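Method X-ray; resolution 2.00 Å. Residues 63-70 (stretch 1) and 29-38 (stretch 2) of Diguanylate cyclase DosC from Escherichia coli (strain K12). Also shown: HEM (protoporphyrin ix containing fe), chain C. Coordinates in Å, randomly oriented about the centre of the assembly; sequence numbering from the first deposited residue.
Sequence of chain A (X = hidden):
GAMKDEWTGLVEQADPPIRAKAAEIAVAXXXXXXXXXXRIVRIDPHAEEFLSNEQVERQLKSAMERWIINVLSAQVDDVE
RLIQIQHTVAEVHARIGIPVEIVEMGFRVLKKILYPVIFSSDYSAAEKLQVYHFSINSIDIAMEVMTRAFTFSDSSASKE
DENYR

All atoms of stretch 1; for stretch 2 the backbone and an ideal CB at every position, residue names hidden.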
ATOM      1  N   ALA A  63     -18.620   9.155   5.432  1.00 42.89           N
ATOM      2  CA  ALA A  63     -18.189   7.808   5.785  1.00 38.31           C
ATOM      3  C   ALA A  63     -16.666   7.693   5.756  1.00 36.75           C
ATOM      4  O   ALA A  63     -16.069   7.020   6.598  1.00 36.32           O
ATOM      5  CB  ALA A  63     -18.817   6.788   4.851  1.00 47.94           C
ATOM      6  N   MET A  64     -16.042   8.345   4.781  1.00 41.54           N
ATOM      7  CA  MET A  64     -14.586   8.308   4.644  1.00 40.26           C
ATOM      8  C   MET A  64     -13.882   8.984   5.819  1.00 39.71           C
ATOM      9  O   MET A  64     -12.862   8.492   6.296  1.00 32.36           O
ATOM     10  CB  MET A  64     -14.149   8.960   3.331  1.00 41.33           C
ATOM     11  CG  MET A  64     -14.278   8.065   2.106  1.00 51.76           C
ATOM     12  SD  MET A  64     -13.202   6.613   2.166  1.00 52.19           S
ATOM     13  CE  MET A  64     -11.622   7.361   2.552  1.00 38.01           C
ATOM     14  N   GLU A  65     -14.421  10.113   6.276  1.00 34.55           N
ATOM     15  CA  GLU A  65     -13.856  10.809   7.429  1.00 35.38           C
ATOM     16  C   GLU A  65     -13.812   9.906   8.648  1.00 32.62           C
ATOM     17  O   GLU A  65     -12.802   9.826   9.344  1.00 34.25           O
ATOM     18  CB  GLU A  65     -14.670  12.058   7.770  1.00 37.52           C
ATOM     19  CG  GLU A  65     -14.327  13.286   6.970  1.00 42.31           C
ATOM     20  CD  GLU A  65     -14.870  14.547   7.614  1.00 44.32           C
ATOM     21  OE1 GLU A  65     -14.680  14.721   8.839  1.00 44.97           O
ATOM     22  OE2 GLU A  65     -15.490  15.358   6.900  1.00 43.48           O
ATOM     23  N   ARG A  66     -14.928   9.233   8.901  1.00 38.82           N
ATOM     24  CA  ARG A  66     -15.037   8.314  10.023  1.00 42.35           C
ATOM     25  C   ARG A  66     -14.072   7.145   9.851  1.00 34.58           C
ATOM     26  O   ARG A  66     -13.419   6.724  10.804  1.00 38.55           O
ATOM     27  CB  ARG A  66     -16.475   7.813  10.156  1.00 45.52           C
ATOM     28  CG  ARG A  66     -16.726   6.922  11.359  1.00 46.29           C
ATOM     29  CD  ARG A  66     -18.149   6.379  11.343  1.00 55.78           C
ATOM     30  NE  ARG A  66     -19.094   7.353  10.797  1.00 61.82           N
ATOM     31  CZ  ARG A  66     -19.761   7.192   9.657  1.00 56.82           C
ATOM     32  NH1 ARG A  66     -19.604   6.085   8.943  1.00 55.53           N
ATOM     33  NH2 ARG A  66     -20.593   8.134   9.236  1.00 61.92           N
ATOM     34  N   TRP A  67     -13.981   6.632   8.628  1.00 38.65           N
ATOM     35  CA  TRP A  67     -13.106   5.500   8.340  1.00 38.40           C
ATOM     36  C   TRP A  67     -11.648   5.848   8.617  1.00 34.19           C
ATOM     37  O   TRP A  67     -10.940   5.107   9.299  1.00 36.80           O
ATOM     38  CB  TRP A  67     -13.265   5.050   6.885  1.00 39.67           C
ATOM     39  CG  TRP A  67     -12.572   3.750   6.581  1.00 38.53           C
ATOM     40  CD1 TRP A  67     -13.134   2.507   6.563  1.00 40.04           C
ATOM     41  CD2 TRP A  67     -11.187   3.567   6.253  1.00 44.53           C
ATOM     42  NE1 TRP A  67     -12.188   1.562   6.246  1.00 41.77           N
ATOM     43  CE2 TRP A  67     -10.984   2.186   6.050  1.00 43.87           C
ATOM     44  CE3 TRP A  67     -10.099   4.436   6.109  1.00 39.75           C
ATOM     45  CZ2 TRP A  67      -9.740   1.654   5.711  1.00 45.17           C
ATOM     46  CZ3 TRP A  67      -8.862   3.906   5.775  1.00 40.57           C
ATOM     47  CH2 TRP A  67      -8.693   2.527   5.581  1.00 44.46           C
ATOM     48  N   ILE A  68     -11.208   6.981   8.077  1.00 38.45           N
ATOM     49  CA  ILE A  68      -9.827   7.430   8.226  1.00 31.63           C
ATOM     50  C   ILE A  68      -9.449   7.591   9.692  1.00 32.84           C
ATOM     51  O   ILE A  68      -8.395   7.124  10.123  1.00 31.45           O
ATOM     52  CB  ILE A  68      -9.593   8.755   7.480  1.00 31.89           C
ATOM     53  CG1 ILE A  68      -9.697   8.529   5.971  1.00 33.50           C
ATOM     54  CG2 ILE A  68      -8.234   9.336   7.834  1.00 36.22           C
ATOM     55  CD1 ILE A  68      -9.767   9.799   5.162  1.00 37.59           C
ATOM     56  N   ILE A  69     -10.319   8.242  10.461  1.00 35.73           N
ATOM     57  CA  ILE A  69     -10.065   8.440  11.882  1.00 33.82           C
ATOM     58  C   ILE A  69     -10.027   7.113  12.635  1.00 30.39           C
ATOM     59  O   ILE A  69      -9.130   6.883  13.442  1.00 33.34           O
ATOM     60  CB  ILE A  69     -11.131   9.357  12.526  1.00 35.87           C
ATOM     61  CG1 ILE A  69     -11.059  10.759  11.920  1.00 32.46           C
ATOM     62  CG2 ILE A  69     -10.936   9.432  14.035  1.00 36.02           C
ATOM     63  CD1 ILE A  69     -12.138  11.699  12.420  1.00 35.12           C
ATOM     64  N   ASN A  70     -10.990   6.237  12.363  1.00 31.51           N
ATOM     65  CA  ASN A  70     -11.051   4.954  13.058  1.00 36.23           C
ATOM     66  C   ASN A  70      -9.809   4.102  12.823  1.00 34.04           C
ATOM     67  O   ASN A  70      -9.250   3.535  13.762  1.00 32.79           O
ATOM     68  CB  ASN A  70     -12.299   4.176  12.634  1.00 38.24           C
ATOM     69  CG  ASN A  70     -13.567   4.702  13.287  1.00 47.55           C
ATOM     70  OD1 ASN A  70     -13.539   5.186  14.418  1.00 46.13           O
ATOM     71  ND2 ASN A  70     -14.683   4.619  12.572  1.00 44.19           N
ATOM     72  N   UNK A  29      -7.304  16.321   9.629  1.00 31.32           N
ATOM     73  CA  UNK A  29      -7.293  16.429   8.175  1.00 29.13           C
ATOM     74  C   UNK A  29      -8.228  15.449   7.469  1.00 28.77           C
ATOM     75  O   UNK A  29      -8.231  15.380   6.242  1.00 35.92           O
ATOM     76  CB  UNK A  29      -5.866  16.218   7.664  1.00 29.13           C
ATOM     77  N   UNK A  30      -9.014  14.696   8.236  1.00 29.77           N
ATOM     78  CA  UNK A  30      -9.956  13.737   7.650  1.00 32.35           C
ATOM     79  C   UNK A  30     -10.906  14.404   6.665  1.00 34.76           C
ATOM     80  O   UNK A  30     -11.240  13.828   5.630  1.00 29.99           O
ATOM     81  CB  UNK A  30     -10.760  13.044   8.752  1.00 32.35           C
ATOM     82  N   UNK A  31     -11.330  15.623   6.986  1.00 35.30           N
ATOM     83  CA  UNK A  31     -12.247  16.360   6.126  1.00 34.36           C
ATOM     84  C   UNK A  31     -11.611  16.650   4.769  1.00 35.24           C
ATOM     85  O   UNK A  31     -12.192  16.337   3.728  1.00 34.18           O
ATOM     86  CB  UNK A  31     -12.674  17.666   6.799  1.00 34.36           C
ATOM     87  N   UNK A  32     -10.415  17.229   4.786  1.00 31.81           N
ATOM     88  CA  UNK A  32      -9.675  17.487   3.558  1.00 33.93           C
ATOM     89  C   UNK A  32      -9.454  16.203   2.768  1.00 31.52           C
ATOM     90  O   UNK A  32      -9.642  16.171   1.552  1.00 31.77           O
ATOM     91  CB  UNK A  32      -8.332  18.148   3.876  1.00 33.93           C
ATOM     92  N   UNK A  33      -9.052  15.150   3.473  1.00 32.62           N
ATOM     93  CA  UNK A  33      -8.719  13.881   2.838  1.00 33.46           C
ATOM     94  C   UNK A  33      -9.916  13.266   2.122  1.00 39.04           C
ATOM     95  O   UNK A  33      -9.793  12.815   0.987  1.00 36.70           O
ATOM     96  CB  UNK A  33      -8.179  12.900   3.880  1.00 33.46           C
ATOM     97  N   UNK A  34     -11.075  13.271   2.773  1.00 37.73           N
ATOM     98  CA  UNK A  34     -12.273  12.680   2.183  1.00 34.08           C
ATOM     99  C   UNK A  34     -12.720  13.431   0.933  1.00 36.22           C
ATOM    100  O   UNK A  34     -13.172  12.825  -0.039  1.00 40.43           O
ATOM    101  CB  UNK A  34     -13.408  12.657   3.209  1.00 34.08           C
ATOM    102  N   UNK A  35     -12.580  14.753   0.958  1.00 35.59           N
ATOM    103  CA  UNK A  35     -12.971  15.588  -0.173  1.00 40.13           C
ATOM    104  C   UNK A  35     -12.034  15.405  -1.365  1.00 40.67           C
ATOM    105  O   UNK A  35     -12.484  15.215  -2.495  1.00 38.75           O
ATOM    106  CB  UNK A  35     -12.999  17.059   0.246  1.00 40.13           C
ATOM    107  N   UNK A  36     -10.732  15.456  -1.104  1.00 40.11           N
ATOM    108  CA  UNK A  36      -9.729  15.289  -2.152  1.00 41.46           C
ATOM    109  C   UNK A  36      -9.758  13.868  -2.717  1.00 39.91           C
ATOM    110  O   UNK A  36      -9.567  13.665  -3.915  1.00 46.60           O
ATOM    111  CB  UNK A  36      -8.335  15.613  -1.610  1.00 41.46           C
ATOM    112  N   UNK A  37      -9.988  12.893  -1.842  1.00 33.82           N
ATOM    113  CA  UNK A  37     -10.176  11.504  -2.248  1.00 32.70           C
ATOM    114  C   UNK A  37     -11.285  11.387  -3.284  1.00 42.74           C
ATOM    115  O   UNK A  37     -11.098  10.799  -4.350  1.00 41.04           O
ATOM    116  CB  UNK A  37     -10.494  10.629  -1.034  1.00 32.70           C
ATOM    117  N   UNK A  38     -12.437  11.967  -2.962  1.00 38.87           N
ATOM    118  CA  UNK A  38     -13.603  11.918  -3.834  1.00 41.76           C
ATOM    119  C   UNK A  38     -13.323  12.574  -5.182  1.00 41.18           C
ATOM    120  O   UNK A  38     -13.723  12.060  -6.223  1.00 44.74           O
ATOM    121  CB  UNK A  38     -14.796  12.598  -3.159  1.00 41.76           C
TER
HETATM  122  CHA HEM C 201     -19.464   3.133   0.719  1.00 50.82           C
HETATM  123  CHB HEM C 201     -17.740   3.905  -3.749  1.00 53.22           C
HETATM  124  CHC HEM C 201     -13.287   2.987  -2.100  1.00 45.73           C
HETATM  125  CHD HEM C 201     -14.890   3.300   2.459  1.00 52.31           C
HETATM  126  C1A HEM C 201     -19.401   3.457  -0.620  1.00 51.08           C
HETATM  127  C2A HEM C 201     -20.498   3.883  -1.472  1.00 52.94           C
HETATM  128  C3A HEM C 201     -20.011   4.094  -2.696  1.00 47.65           C
HETATM  129  C4A HEM C 201     -18.596   3.808  -2.676  1.00 48.49           C
HETATM  130  CMA HEM C 201     -20.810   4.560  -3.932  1.00 53.16           C
HETATM  131  CAA HEM C 201     -21.973   4.080  -1.059  1.00 53.84           C
HETATM  132  CBA HEM C 201     -22.064   5.127   0.048  1.00 55.05           C
HETATM  133  CGA HEM C 201     -23.496   5.542   0.242  1.00 59.55           C
HETATM  134  O1A HEM C 201     -24.277   5.490  -0.743  1.00 55.39           O
HETATM  135  O2A HEM C 201     -23.847   5.935   1.384  1.00 60.24           O
HETATM  136  C1B HEM C 201     -16.376   3.749  -3.692  1.00 50.16           C
HETATM  137  C2B HEM C 201     -15.450   3.964  -4.784  1.00 49.91           C
HETATM  138  C3B HEM C 201     -14.211   3.706  -4.325  1.00 46.82           C
HETATM  139  C4B HEM C 201     -14.329   3.326  -2.933  1.00 44.99           C
HETATM  140  CMB HEM C 201     -15.896   4.407  -6.198  1.00 48.46           C
HETATM  141  CAB HEM C 201     -12.838   3.772  -5.044  1.00 50.61           C
HETATM  142  CBB HEM C 201     -12.655   4.183  -6.301  1.00 54.45           C
HETATM  143  C1C HEM C 201     -13.308   3.079  -0.727  1.00 44.97           C
HETATM  144  C2C HEM C 201     -12.153   3.137   0.146  1.00 46.69           C
HETATM  145  C3C HEM C 201     -12.599   3.221   1.415  1.00 43.63           C
HETATM  146  C4C HEM C 201     -14.048   3.222   1.370  1.00 46.19           C
HETATM  147  CMC HEM C 201     -10.697   3.101  -0.373  1.00 39.78           C
HETATM  148  CAC HEM C 201     -11.809   3.314   2.746  1.00 41.83           C
HETATM  149  CBC HEM C 201     -10.477   3.400   2.834  1.00 52.00           C
HETATM  150  C1D HEM C 201     -16.270   3.280   2.432  1.00 49.03           C
HETATM  151  C2D HEM C 201     -17.124   3.323   3.599  1.00 46.40           C
HETATM  152  C3D HEM C 201     -18.560   3.275   3.055  1.00 52.07           C
HETATM  153  C4D HEM C 201     -18.421   3.199   1.617  1.00 48.69           C
HETATM  154  CMD HEM C 201     -16.665   3.415   5.071  1.00 43.78           C
HETATM  155  CAD HEM C 201     -19.886   3.287   3.850  1.00 52.98           C
HETATM  156  CBD HEM C 201     -19.945   2.070   4.768  1.00 54.03           C
HETATM  157  CGD HEM C 201     -21.358   1.841   5.239  1.00 53.58           C
HETATM  158  O1D HEM C 201     -21.548   1.045   6.194  1.00 57.46           O
HETATM  159  O2D HEM C 201     -22.294   2.453   4.662  1.00 55.34           O
HETATM  160  NA  HEM C 201     -18.256   3.419  -1.394  1.00 47.12           N
HETATM  161  NB  HEM C 201     -15.662   3.361  -2.577  1.00 45.74           N
HETATM  162  NC  HEM C 201     -14.445   3.133   0.052  1.00 45.28           N
HETATM  163  ND  HEM C 201     -17.068   3.203   1.294  1.00 49.06           N
HETATM  164 FE   HEM C 201     -16.366   3.025  -0.661  1.00 47.61          FE

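Two helices cross here at 125°, their axes 8.5 Å apart at closest approach, so small side chains are favoured where the backbones come nearest.

Position 29 carries a CB that points away, with nothing of stretch 1 within 5.5 Å; almost any residue would serve. It is His-29, whose ND1 is hydrogen-bonded elsewhere in the structure.

At position 30 the CB points toward stretch 1, and its CA lies 4.9 Å from the CA of Glu-65. The ideal CB is already 3.9 Å from both Glu-65 O and Ile-69 CG1, so a small residue, alanine, glycine or perhaps serine, fits best. Ala-30 is found, its CB packing 3.9 Å from Ile-69 CG1.

The CB of position 31 points away overall, yet lies 3.6 Å from Glu-65 OE2. A carboxylate so near invites a donor: lysine, arginine, histidine, asparagine or glutamine. His-31 takes the t rotamer (chi1 -175°), and its ND1 donates a hydrogen bond to Glu-65 OE2 at 2.8 Å, with the oxygen near the plane of the ring, as an in-plane N-H requires.

Position 32 points away and is free of stretch 1, leaving the choice wide; it is Tyr-32.

Position 33 points toward stretch 1, its ideal CB 3.7 Å from Ile-68 CD1. That methyl calls for an apolar partner such as leucine, isoleucine, valine or methionine. Leu-33 meets it, with its own CB 3.7 Å from Ile-68 CD1.

Position 34 faces the other helix closely: its ideal CB is 3.8 Å from Met-64 CB and 3.9 Å from Glu-65 CG. Alanine, serine or glycine would suit. In Ser-34, the p rotamer (chi1 65°) lets OG donate to His-31 O at 2.9 Å, one turn back, satisfying the hydroxyl within its own helix. Water 1 donates to both Ser-34 OG (2.8 Å) and Glu-65 OE2 (2.6 Å), bridging the helices beside the histidine contact.

Positions 35 and 36 have no contact with stretch 1 and are little constrained by it; they are Ile-35 and Glu-36.

At position 37 the CB again points toward stretch 1, but the nearest atom, Met-64 CE, is 5.0 Å away. This space beside the thioether and the heme would take a large apolar residue: phenylalanine, leucine or methionine. Phe-37 lays one ring face against Met-64, with SD 4.1 Å from Phe-37 CE2 and CE over the ring centre, a CH-pi contact. The ring edge meets the heme, with Phe-37 CZ 4.0 Å from HEM CHC.

Position 38 points sideways, without contact; it is Tyr-38.

Stretch 2 (29-38) HAHYLSIEFY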
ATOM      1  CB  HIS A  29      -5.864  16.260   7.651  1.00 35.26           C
ATOM      2  CG  HIS A  29      -4.914  17.302   8.154  1.00 35.84           C
ATOM      3  ND1 HIS A  29      -4.080  17.093   9.230  1.00 35.24           N
ATOM      4  CD2 HIS A  29      -4.687  18.574   7.745  1.00 34.65           C
ATOM      5  CE1 HIS A  29      -3.367  18.184   9.452  1.00 34.36           C
ATOM      6  NE2 HIS A  29      -3.717  19.097   8.566  1.00 40.95           N
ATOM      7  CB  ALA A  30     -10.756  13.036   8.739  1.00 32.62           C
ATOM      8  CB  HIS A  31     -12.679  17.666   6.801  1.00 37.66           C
ATOM      9  CG  HIS A  31     -13.723  18.424   6.039  1.00 40.47           C
ATOM     10  ND1 HIS A  31     -14.965  17.896   5.750  1.00 41.45           N
ATOM     11  CD2 HIS A  31     -13.713  19.671   5.513  1.00 42.90           C
ATOM     12  CE1 HIS A  31     -15.672  18.785   5.076  1.00 38.82           C
ATOM     13  NE2 HIS A  31     -14.935  19.871   4.918  1.00 42.33           N
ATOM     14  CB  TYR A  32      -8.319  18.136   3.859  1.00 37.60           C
ATOM     15  CG  TYR A  32      -7.315  17.950   2.736  1.00 36.53           C
ATOM     16  CD1 TYR A  32      -7.356  18.751   1.603  1.00 42.65           C
ATOM     17  CD2 TYR A  32      -6.342  16.958   2.800  1.00 40.22           C
ATOM     18  CE1 TYR A  32      -6.455  18.579   0.570  1.00 42.43           C
ATOM     19  CE2 TYR A  32      -5.437  16.777   1.770  1.00 38.97           C
ATOM     20  CZ  TYR A  32      -5.497  17.592   0.659  1.00 44.13           C
ATOM     21  OH  TYR A  32      -4.597  17.418  -0.368  1.00 42.03           O
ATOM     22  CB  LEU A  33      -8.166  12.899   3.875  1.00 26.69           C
ATOM     23  CG  LEU A  33      -6.772  13.201   4.431  1.00 34.08           C
ATOM     24  CD1 LEU A  33      -6.437  12.259   5.571  1.00 34.13           C
ATOM     25  CD2 LEU A  33      -5.722  13.101   3.333  1.00 34.74           C
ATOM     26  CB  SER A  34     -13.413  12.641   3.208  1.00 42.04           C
ATOM     27  OG  SER A  34     -13.828  13.948   3.566  1.00 46.02           O
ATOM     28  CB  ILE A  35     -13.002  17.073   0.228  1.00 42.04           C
ATOM     29  CG1 ILE A  35     -14.078  17.309   1.291  1.00 41.46           C
ATOM     30  CG2 ILE A  35     -13.242  17.957  -0.989  1.00 44.09           C
ATOM     31  CD1 ILE A  35     -14.005  18.670   1.931  1.00 45.53           C
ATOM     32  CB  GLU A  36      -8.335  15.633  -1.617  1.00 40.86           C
ATOM     33  CG  GLU A  36      -7.215  15.548  -2.650  1.00 45.99           C
ATOM     34  CD  GLU A  36      -7.285  16.639  -3.711  1.00 46.71           C
ATOM     35  OE1 GLU A  36      -8.193  17.495  -3.652  1.00 52.25           O
ATOM     36  OE2 GLU A  36      -6.417  16.642  -4.610  1.00 53.21           O
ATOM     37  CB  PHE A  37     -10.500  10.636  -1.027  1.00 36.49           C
ATOM     38  CG  PHE A  37     -10.979   9.250  -1.362  1.00 46.61           C
ATOM     39  CD1 PHE A  37     -10.076   8.220  -1.577  1.00 43.18           C
ATOM     40  CD2 PHE A  37     -12.336   8.971  -1.436  1.00 43.46           C
ATOM     41  CE1 PHE A  37     -10.518   6.943  -1.873  1.00 41.38           C
ATOM     42  CE2 PHE A  37     -12.783   7.699  -1.736  1.00 47.40           C
ATOM     43  CZ  PHE A  37     -11.871   6.682  -1.953  1.00 42.18           C
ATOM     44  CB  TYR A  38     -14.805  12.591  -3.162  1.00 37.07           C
ATOM     45  CG  TYR A  38     -16.104  12.407  -3.915  1.00 43.75           C
ATOM     46  CD1 TYR A  38     -16.878  11.267  -3.736  1.00 46.22           C
ATOM     47  CD2 TYR A  38     -16.554  13.369  -4.811  1.00 48.42           C
ATOM     48  CE1 TYR A  38     -18.065  11.092  -4.425  1.00 48.74           C
ATOM     49  CE2 TYR A  38     -17.738  13.202  -5.505  1.00 54.27           C
ATOM     50  CZ  TYR A  38     -18.489  12.061  -5.309  1.00 57.33           C
ATOM     51  OH  TYR A  38     -19.667  11.892  -5.998  1.00 66.67           O
TER
HETATM   52  O   HOH W   1     -16.070  15.395   4.322  1.00 46.97           O
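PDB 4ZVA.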